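Local coordinates for protein putative protease (PDB 3KD4) that is of unknown function but may be a protease, a probably exported bacterial protein carrying DUF3857 and DUF3858 family regions, at residues S22-L33 / G109-T120; S230-T238 / L293-A301. All blocks are in the same frame, centred on the assembly; numbering follows the deposited sequence.

Contact 1 (S22-L33 / G109-T120); sequences SQEYRSSMELTL and GATIYLDYSIIT. With PO4 (phosphate ion), chain C.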
loop_
_atom_site.group_PDB
_atom_site.type_symbol
_atom_site.label_atom_id
_atom_site.label_comp_id
_atom_site.label_asym_id
_atom_site.label_seq_id
_atom_site.Cartn_x
_atom_site.Cartn_y
_atom_site.Cartn_z
ATOM N N SER A 22 -5.262 -2.577 29.399
ATOM C CA SER A 22 -6.462 -2.696 28.602
ATOM C C SER A 22 -6.737 -1.377 27.816
ATOM O O SER A 22 -6.234 -0.295 28.161
ATOM C CB SER A 22 -7.662 -3.064 29.489
ATOM O OG SER A 22 -8.043 -2.006 30.340
ATOM N N GLN A 23 -7.497 -1.505 26.740
ATOM C CA GLN A 23 -7.824 -0.383 25.860
ATOM C C GLN A 23 -9.279 -0.401 25.487
ATOM O O GLN A 23 -9.976 -1.428 25.574
ATOM C CB GLN A 23 -6.958 -0.392 24.588
ATOM C CG GLN A 23 -5.488 -0.202 24.901
ATOM C CD GLN A 23 -4.606 -0.105 23.681
ATOM O OE1 GLN A 23 -5.076 0.183 22.593
ATOM N NE2 GLN A 23 -3.304 -0.330 23.865
ATOM N N GLU A 24 -9.765 0.771 25.089
ATOM C CA GLU A 24 -11.042 0.859 24.435
ATOM C C GLU A 24 -10.854 1.711 23.216
ATOM O O GLU A 24 -10.121 2.740 23.244
ATOM C CB GLU A 24 -12.123 1.423 25.366
ATOM C CG GLU A 24 -13.471 1.641 24.644
ATOM C CD GLU A 24 -14.660 2.047 25.561
ATOM O OE1 GLU A 24 -14.417 2.293 26.739
ATOM O OE2 GLU A 24 -15.810 2.157 25.058
ATOM N N TYR A 25 -11.483 1.285 22.131
ATOM C CA TYR A 25 -11.680 2.116 20.952
ATOM C C TYR A 25 -13.197 2.270 20.707
ATOM O O TYR A 25 -13.926 1.283 20.625
ATOM C CB TYR A 25 -10.994 1.488 19.727
ATOM C CG TYR A 25 -11.393 2.136 18.403
ATOM C CD1 TYR A 25 -11.019 3.435 18.113
ATOM C CD2 TYR A 25 -12.157 1.445 17.438
ATOM C CE1 TYR A 25 -11.366 4.039 16.908
ATOM C CE2 TYR A 25 -12.512 2.060 16.203
ATOM C CZ TYR A 25 -12.115 3.350 15.962
ATOM O OH TYR A 25 -12.420 3.999 14.788
ATOM N N ARG A 26 -13.679 3.490 20.663
ATOM C CA ARG A 26 -15.100 3.754 20.465
ATOM C C ARG A 26 -15.276 4.610 19.223
ATOM O O ARG A 26 -14.597 5.638 19.062
ATOM C CB ARG A 26 -15.739 4.429 21.664
ATOM C CG ARG A 26 -17.261 4.648 21.505
ATOM C CD ARG A 26 -17.937 4.970 22.824
ATOM N NE ARG A 26 -19.407 5.103 22.622
ATOM C CZ ARG A 26 -20.267 5.264 23.615
ATOM N NH1 ARG A 26 -19.837 5.280 24.873
ATOM N NH2 ARG A 26 -21.552 5.374 23.361
ATOM N N SER A 27 -16.137 4.144 18.327
ATOM C CA SER A 27 -16.335 4.795 17.028
ATOM C C SER A 27 -17.791 5.066 16.837
ATOM O O SER A 27 -18.574 4.123 16.920
ATOM C CB SER A 27 -15.862 3.888 15.869
ATOM O OG SER A 27 -16.314 4.382 14.612
ATOM N N SER A 28 -18.170 6.338 16.639
ATOM C CA SER A 28 -19.563 6.636 16.237
ATOM C C SER A 28 -19.585 7.438 14.987
ATOM O O SER A 28 -18.644 8.218 14.681
ATOM C CB SER A 28 -20.414 7.358 17.299
ATOM O OG SER A 28 -19.830 8.579 17.569
HETATM N N MSE A 29 -20.657 7.247 14.246
HETATM C CA MSE A 29 -20.817 7.933 12.988
HETATM C C MSE A 29 -22.284 8.181 12.663
HETATM O O MSE A 29 -23.165 7.506 13.180
HETATM C CB MSE A 29 -20.096 7.208 11.841
HETATM C CG MSE A 29 -20.574 5.816 11.494
HETATM SE SE MSE A 29 -22.232 5.862 10.468
HETATM C CE MSE A 29 -22.059 4.170 9.480
ATOM N N GLU A 30 -22.479 9.204 11.847
ATOM C CA GLU A 30 -23.724 9.557 11.217
ATOM C C GLU A 30 -23.382 9.709 9.736
ATOM O O GLU A 30 -22.508 10.539 9.354
ATOM C CB GLU A 30 -24.256 10.850 11.791
ATOM C CG GLU A 30 -24.519 10.735 13.254
ATOM C CD GLU A 30 -25.059 12.025 13.873
ATOM O OE1 GLU A 30 -25.437 12.975 13.139
ATOM O OE2 GLU A 30 -25.083 12.064 15.108
ATOM N N LEU A 31 -24.081 8.942 8.906
ATOM C CA LEU A 31 -23.827 8.917 7.475
ATOM C C LEU A 31 -25.128 9.039 6.722
ATOM O O LEU A 31 -25.985 8.147 6.783
ATOM C CB LEU A 31 -23.104 7.612 7.097
ATOM C CG LEU A 31 -22.892 7.275 5.604
ATOM C CD1 LEU A 31 -22.069 8.332 4.885
ATOM C CD2 LEU A 31 -22.229 5.913 5.492
ATOM N N THR A 32 -25.284 10.134 5.992
ATOM C CA THR A 32 -26.454 10.323 5.160
ATOM C C THR A 32 -26.191 9.891 3.712
ATOM O O THR A 32 -25.173 10.256 3.141
ATOM C CB THR A 32 -26.895 11.797 5.191
ATOM O OG1 THR A 32 -27.070 12.209 6.557
ATOM C CG2 THR A 32 -28.193 11.980 4.406
ATOM N N LEU A 33 -27.106 9.093 3.163
ATOM C CA LEU A 33 -27.045 8.570 1.801
ATOM C C LEU A 33 -28.096 9.267 0.957
ATOM O O LEU A 33 -29.258 9.273 1.306
ATOM C CB LEU A 33 -27.272 7.073 1.825
ATOM C CG LEU A 33 -26.284 6.247 2.687
ATOM C CD1 LEU A 33 -26.441 4.756 2.387
ATOM C CD2 LEU A 33 -24.823 6.651 2.483
ATOM N N GLY A 109 -31.951 10.074 1.464
ATOM C CA GLY A 109 -31.808 11.108 2.482
ATOM C C GLY A 109 -31.806 10.619 3.909
ATOM O O GLY A 109 -31.785 11.433 4.852
ATOM N N ALA A 110 -31.892 9.307 4.084
ATOM C CA ALA A 110 -31.792 8.674 5.402
ATOM C C ALA A 110 -30.378 8.722 5.946
ATOM O O ALA A 110 -29.401 8.815 5.174
ATOM C CB ALA A 110 -32.255 7.224 5.331
ATOM N N THR A 111 -30.271 8.691 7.276
ATOM C CA THR A 111 -28.998 8.778 7.977
ATOM C C THR A 111 -28.761 7.574 8.842
ATOM O O THR A 111 -29.581 7.227 9.695
ATOM C CB THR A 111 -28.917 10.021 8.858
ATOM O OG1 THR A 111 -29.088 11.172 8.035
ATOM C CG2 THR A 111 -27.560 10.096 9.600
ATOM N N ILE A 112 -27.644 6.919 8.594
ATOM C CA ILE A 112 -27.204 5.763 9.370
ATOM C C ILE A 112 -26.505 6.235 10.616
ATOM O O ILE A 112 -25.568 7.028 10.520
ATOM C CB ILE A 112 -26.170 4.911 8.563
ATOM C CG1 ILE A 112 -26.828 4.294 7.331
ATOM C CG2 ILE A 112 -25.499 3.839 9.460
ATOM C CD1 ILE A 112 -25.787 3.812 6.209
ATOM N N TYR A 113 -26.906 5.695 11.766
ATOM C CA TYR A 113 -26.227 5.944 13.050
ATOM C C TYR A 113 -25.628 4.645 13.545
ATOM O O TYR A 113 -26.331 3.637 13.688
ATOM C CB TYR A 113 -27.238 6.411 14.090
ATOM C CG TYR A 113 -27.657 7.833 13.972
ATOM C CD1 TYR A 113 -28.477 8.247 12.944
ATOM C CD2 TYR A 113 -27.257 8.777 14.927
ATOM C CE1 TYR A 113 -28.881 9.560 12.816
ATOM C CE2 TYR A 113 -27.676 10.132 14.812
ATOM C CZ TYR A 113 -28.495 10.493 13.752
ATOM O OH TYR A 113 -28.918 11.806 13.599
ATOM N N LEU A 114 -24.340 4.654 13.820
ATOM C CA LEU A 114 -23.675 3.487 14.397
ATOM C C LEU A 114 -22.634 3.942 15.406
ATOM O O LEU A 114 -21.739 4.727 15.084
ATOM C CB LEU A 114 -22.974 2.664 13.299
ATOM C CG LEU A 114 -22.222 1.400 13.713
ATOM C CD1 LEU A 114 -23.179 0.371 14.396
ATOM C CD2 LEU A 114 -21.454 0.752 12.502
ATOM N N ASP A 115 -22.679 3.341 16.577
ATOM C CA ASP A 115 -21.816 3.686 17.703
ATOM C C ASP A 115 -21.414 2.372 18.346
ATOM O O ASP A 115 -22.288 1.600 18.778
ATOM C CB ASP A 115 -22.605 4.564 18.663
ATOM C CG ASP A 115 -21.768 5.050 19.859
ATOM O OD1 ASP A 115 -20.601 4.638 19.999
ATOM O OD2 ASP A 115 -22.313 5.810 20.688
ATOM N N TYR A 116 -20.119 2.055 18.310
ATOM C CA TYR A 116 -19.624 0.812 18.892
ATOM C C TYR A 116 -18.285 0.995 19.564
ATOM O O TYR A 116 -17.542 1.954 19.255
ATOM C CB TYR A 116 -19.508 -0.303 17.842
ATOM C CG TYR A 116 -18.413 -0.105 16.836
ATOM C CD1 TYR A 116 -18.641 0.577 15.656
ATOM C CD2 TYR A 116 -17.129 -0.600 17.072
ATOM C CE1 TYR A 116 -17.619 0.773 14.716
ATOM C CE2 TYR A 116 -16.107 -0.421 16.145
ATOM C CZ TYR A 116 -16.354 0.274 14.978
ATOM O OH TYR A 116 -15.322 0.430 14.081
ATOM N N SER A 117 -17.954 0.040 20.429
ATOM C CA SER A 117 -16.630 -0.046 21.023
ATOM C C SER A 117 -16.009 -1.399 20.789
ATOM O O SER A 117 -16.699 -2.438 20.777
ATOM C CB SER A 117 -16.658 0.165 22.529
ATOM O OG SER A 117 -17.102 1.464 22.883
ATOM N N ILE A 118 -14.693 -1.382 20.688
ATOM C CA ILE A 118 -13.869 -2.569 20.769
ATOM C C ILE A 118 -13.073 -2.436 22.080
ATOM O O ILE A 118 -12.342 -1.462 22.276
ATOM C CB ILE A 118 -12.928 -2.671 19.574
ATOM C CG1 ILE A 118 -13.766 -2.818 18.287
ATOM C CG2 ILE A 118 -11.941 -3.847 19.792
ATOM C CD1 ILE A 118 -12.937 -2.733 16.980
ATOM N N ILE A 119 -13.252 -3.404 22.974
ATOM C CA ILE A 119 -12.611 -3.407 24.273
ATOM C C ILE A 119 -11.531 -4.480 24.260
ATOM O O ILE A 119 -11.814 -5.643 23.994
ATOM C CB ILE A 119 -13.622 -3.655 25.372
ATOM C CG1 ILE A 119 -14.664 -2.519 25.352
ATOM C CG2 ILE A 119 -12.913 -3.756 26.776
ATOM C CD1 ILE A 119 -16.004 -2.973 25.673
ATOM N N THR A 120 -10.307 -4.072 24.546
ATOM C CA THR A 120 -9.138 -4.977 24.491
ATOM C C THR A 120 -8.651 -5.228 25.904
ATOM O O THR A 120 -8.376 -4.290 26.662
ATOM C CB THR A 120 -8.035 -4.366 23.668
ATOM O OG1 THR A 120 -8.534 -4.093 22.343
ATOM C CG2 THR A 120 -6.839 -5.279 23.582
HETATM P P PO4 C . -27.399 14.518 15.655
HETATM O O1 PO4 C . -27.926 15.793 16.254
HETATM O O2 PO4 C . -28.487 13.441 15.535
HETATM O O3 PO4 C . -26.834 14.865 14.287
HETATM O O4 PO4 C . -26.201 14.079 16.471
HETATM O O HOH W 1 -19.286 3.716 13.916
HETATM O O HOH W 2 -15.046 2.874 12.614
#
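Strands 23-33 and 111-120 run antiparallel as adjacent members of the large mixed sheet in the DUF3857 region, joined by paired backbone hydrogen bonds from Gln23–Thr120 to Leu31–Ile112. On the face bearing Arg26 and Asp115, the guanidinium grips the carboxylate side-on: NE of Arg26 meets OD1 of Asp115 on its syn lone pair at 2.9 Å, and NH2 reaches OD2 at 2.8 Å, with the two planes 33° apart. With CG anti to the backbone N (chi1 -177°) and the chain extended to NE, Arg26 reaches diagonally past Ser117. Ser117 OG donates to the anti lone pair of Glu24 OE2 (2.6 Å). Further along, Glu30 CG lies over one face of Tyr113, 3.9 Å from the ring centroid, while Tyr113 OH donates to O2 of a phosphate ion, probably from the crystallisation liquor (2.6 Å). On the other face, Ser27 CB rests over the Tyr116 ring, and a water bridges Ser27 OG and Tyr116 OH. Strand 6-17 flanks 23-33, and strand 55-65 flanks 111-120, where His60 hydrogen-bonds Ser117; strand 45-50 packs against Leu114, Tyr116 and Ile118.

Contact 2 (S230-T238 / L293-A301); sequences SKTFAQFLT and LLNVMLNAA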
loop_
_atom_site.group_PDB
_atom_site.type_symbol
_atom_site.label_atom_id
_atom_site.label_comp_id
_atom_site.label_asym_id
_atom_site.label_seq_id
_atom_site.Cartn_x
_atom_site.Cartn_y
_atom_site.Cartn_z
ATOM N N SER A 230 15.004 -23.312 12.066
ATOM C CA SER A 230 15.148 -22.367 10.983
ATOM C C SER A 230 16.629 -22.023 10.782
ATOM O O SER A 230 17.121 -21.977 9.656
ATOM C CB SER A 230 14.294 -21.131 11.250
ATOM O OG SER A 230 12.887 -21.456 11.308
ATOM N N LYS A 231 17.344 -21.799 11.883
ATOM C CA LYS A 231 18.767 -21.525 11.808
ATOM C C LYS A 231 19.551 -22.737 11.284
ATOM O O LYS A 231 20.428 -22.595 10.463
ATOM C CB LYS A 231 19.311 -21.128 13.169
ATOM C CG LYS A 231 18.790 -19.762 13.671
ATOM C CD LYS A 231 19.044 -19.605 15.162
ATOM C CE LYS A 231 18.570 -18.250 15.663
ATOM N NZ LYS A 231 18.709 -18.131 17.151
ATOM N N THR A 232 19.245 -23.917 11.796
ATOM C CA THR A 232 19.977 -25.131 11.416
ATOM C C THR A 232 19.709 -25.401 9.964
ATOM O O THR A 232 20.648 -25.635 9.208
ATOM C CB THR A 232 19.614 -26.332 12.299
ATOM O OG1 THR A 232 19.918 -26.014 13.662
ATOM C CG2 THR A 232 20.407 -27.602 11.873
ATOM N N PHE A 233 18.444 -25.311 9.562
ATOM C CA PHE A 233 18.058 -25.511 8.148
ATOM C C PHE A 233 18.771 -24.540 7.207
ATOM O O PHE A 233 19.209 -24.938 6.119
ATOM C CB PHE A 233 16.549 -25.369 8.012
ATOM C CG PHE A 233 15.959 -25.841 6.702
ATOM C CD1 PHE A 233 16.577 -26.787 5.881
ATOM C CD2 PHE A 233 14.723 -25.367 6.323
ATOM C CE1 PHE A 233 15.962 -27.204 4.704
ATOM C CE2 PHE A 233 14.111 -25.785 5.142
ATOM C CZ PHE A 233 14.732 -26.722 4.337
ATOM N N ALA A 234 18.879 -23.277 7.624
ATOM C CA ALA A 234 19.552 -22.229 6.832
ATOM C C ALA A 234 21.004 -22.617 6.579
ATOM O O ALA A 234 21.499 -22.508 5.458
ATOM C CB ALA A 234 19.476 -20.844 7.568
ATOM N N GLN A 235 21.654 -23.107 7.629
ATOM C CA GLN A 235 23.031 -23.572 7.527
ATOM C C GLN A 235 23.178 -24.804 6.624
ATOM O O GLN A 235 24.011 -24.806 5.725
ATOM C CB GLN A 235 23.606 -23.852 8.918
ATOM C CG GLN A 235 23.652 -22.584 9.763
ATOM C CD GLN A 235 24.024 -22.856 11.195
ATOM O OE1 GLN A 235 23.968 -23.999 11.671
ATOM N NE2 GLN A 235 24.408 -21.805 11.902
ATOM N N PHE A 236 22.338 -25.809 6.818
ATOM C CA PHE A 236 22.342 -26.960 5.926
ATOM C C PHE A 236 22.131 -26.555 4.479
ATOM O O PHE A 236 22.781 -27.087 3.591
ATOM C CB PHE A 236 21.265 -27.983 6.311
ATOM C CG PHE A 236 21.500 -28.667 7.623
ATOM C CD1 PHE A 236 22.739 -28.675 8.227
ATOM C CD2 PHE A 236 20.470 -29.351 8.234
ATOM C CE1 PHE A 236 22.932 -29.347 9.446
ATOM C CE2 PHE A 236 20.662 -30.027 9.430
ATOM C CZ PHE A 236 21.881 -30.026 10.029
ATOM N N LEU A 237 21.220 -25.615 4.241
ATOM C CA LEU A 237 20.867 -25.219 2.886
ATOM C C LEU A 237 21.999 -24.505 2.174
ATOM O O LEU A 237 22.047 -24.519 0.952
ATOM C CB LEU A 237 19.654 -24.281 2.876
ATOM C CG LEU A 237 18.301 -24.946 2.968
ATOM C CD1 LEU A 237 17.237 -23.914 3.366
ATOM C CD2 LEU A 237 17.960 -25.694 1.664
ATOM N N THR A 238 22.881 -23.859 2.927
ATOM C CA THR A 238 23.879 -22.987 2.334
ATOM C C THR A 238 25.310 -23.465 2.603
ATOM O O THR A 238 26.252 -22.757 2.286
ATOM C CB THR A 238 23.726 -21.540 2.859
ATOM O OG1 THR A 238 23.863 -21.528 4.278
ATOM C CG2 THR A 238 22.378 -20.966 2.498
ATOM N N LEU A 293 11.515 -14.627 9.600
ATOM C CA LEU A 293 12.038 -15.930 9.173
ATOM C C LEU A 293 13.268 -15.775 8.245
ATOM O O LEU A 293 14.328 -16.409 8.425
ATOM C CB LEU A 293 10.933 -16.729 8.471
ATOM C CG LEU A 293 11.392 -18.092 7.944
ATOM C CD1 LEU A 293 11.991 -18.919 9.112
ATOM C CD2 LEU A 293 10.256 -18.872 7.210
ATOM N N LEU A 294 13.126 -14.910 7.259
ATOM C CA LEU A 294 14.198 -14.625 6.317
ATOM C C LEU A 294 15.416 -14.043 7.072
ATOM O O LEU A 294 16.538 -14.477 6.896
ATOM C CB LEU A 294 13.647 -13.642 5.280
ATOM C CG LEU A 294 14.516 -13.086 4.157
ATOM C CD1 LEU A 294 15.097 -14.210 3.273
ATOM C CD2 LEU A 294 13.703 -12.046 3.343
ATOM N N ASN A 295 15.171 -13.051 7.928
ATOM C CA ASN A 295 16.231 -12.477 8.760
ATOM C C ASN A 295 16.969 -13.534 9.615
ATOM O O ASN A 295 18.212 -13.576 9.630
ATOM C CB ASN A 295 15.610 -11.383 9.647
ATOM C CG ASN A 295 16.628 -10.687 10.513
ATOM O OD1 ASN A 295 17.653 -10.210 10.032
ATOM N ND2 ASN A 295 16.360 -10.656 11.806
ATOM N N VAL A 296 16.220 -14.389 10.297
ATOM C CA VAL A 296 16.819 -15.444 11.133
ATOM C C VAL A 296 17.669 -16.392 10.274
ATOM O O VAL A 296 18.788 -16.741 10.627
ATOM C CB VAL A 296 15.742 -16.253 11.859
ATOM C CG1 VAL A 296 16.312 -17.568 12.419
ATOM C CG2 VAL A 296 15.085 -15.386 12.973
HETATM N N MSE A 297 17.147 -16.763 9.118
HETATM C CA MSE A 297 17.837 -17.734 8.269
HETATM C C MSE A 297 19.064 -17.099 7.623
HETATM O O MSE A 297 20.149 -17.702 7.612
HETATM C CB MSE A 297 16.874 -18.293 7.232
HETATM C CG MSE A 297 15.827 -19.158 7.848
HETATM SE SE MSE A 297 14.662 -20.081 6.546
HETATM C CE MSE A 297 15.939 -21.509 6.111
ATOM N N LEU A 298 18.918 -15.888 7.080
ATOM C CA LEU A 298 20.097 -15.181 6.534
ATOM C C LEU A 298 21.218 -15.050 7.566
ATOM O O LEU A 298 22.361 -15.418 7.293
ATOM C CB LEU A 298 19.738 -13.805 5.992
ATOM C CG LEU A 298 18.832 -13.812 4.759
ATOM C CD1 LEU A 298 18.320 -12.382 4.485
ATOM C CD2 LEU A 298 19.563 -14.389 3.551
ATOM N N ASN A 299 20.893 -14.560 8.762
ATOM C CA ASN A 299 21.911 -14.446 9.811
ATOM C C ASN A 299 22.543 -15.783 10.163
ATOM O O ASN A 299 23.760 -15.852 10.342
ATOM C CB ASN A 299 21.363 -13.770 11.051
ATOM C CG ASN A 299 21.294 -12.258 10.889
ATOM O OD1 ASN A 299 22.316 -11.602 10.796
ATOM N ND2 ASN A 299 20.086 -11.715 10.827
ATOM N N ALA A 300 21.733 -16.836 10.235
ATOM C CA ALA A 300 22.251 -18.152 10.600
ATOM C C ALA A 300 23.201 -18.636 9.525
ATOM O O ALA A 300 24.133 -19.384 9.820
ATOM C CB ALA A 300 21.101 -19.156 10.838
ATOM N N ALA A 301 22.969 -18.201 8.284
ATOM C CA ALA A 301 23.801 -18.549 7.149
ATOM C C ALA A 301 25.060 -17.700 6.974
ATOM O O ALA A 301 25.789 -17.908 6.011
ATOM C CB ALA A 301 22.974 -18.510 5.862
#
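Met297, a selenomethionine, enters helix 230-238 as a knob in a hole formed by Ser230, Phe233, Ala234 and Leu237. Its CB lies 3.7 Å from Ala234 CB, its CG faces the carbonyl oxygen of Ser230, and the bend at chi3 (79°) carries CE to the Ala234 backbone and to within 3.9 Å of Leu237 CD1. Ala300 CB abuts both CA and CB of Lys231, 3.5 Å from the latter, while Lys231 CG touches Val296 CG1 at 3.5 Å, the two side chains crossing at about a right angle. Near the C-terminal end of helix 287-300, Gln235 NE2 donates to Ala300 O (3.2 Å, N-H...O 156°), the oxygen lying in the plane of the amide. Farther out, Leu237 CD1 sits over the centre of the Phe233 ring, whose edge-to-face partner is His254. Thr238 OG1 turns back to donate to Ala234 O at 2.8 Å and also abuts Ala301 CB. Ser230 OG meets Leu293 CD1 but hydrogen-bonds Asp277, and Ile251 of helix 244-258 backs Met297. The small methyls of Ala234 and Ala300 let the helix axes approach to 7.9 Å at a crossing angle of -54°, so the contact depends mainly on apolar shape fit, with the Gln235 bond at its rim.

Overall arrangement
The two contacts occupy separate parts of an elongated single chain, with centres about 46 Å apart and nearest atoms about 25 Å apart, and they do not touch. They follow in series: contact 1 closes at residue 120, well before contact 2 opens at 230. Contact 1 pairs two inner strands of the eight-stranded mixed sheet, whereas contact 2 joins helices 228-238 and 287-300 in the helical region beside the sheet containing strands 305-312 and 327-334. They share no helix, strand or sheet. One lies within the N-terminal beta region, the other within the middle helical region, consistent with a modular protein whose parts are packed locally.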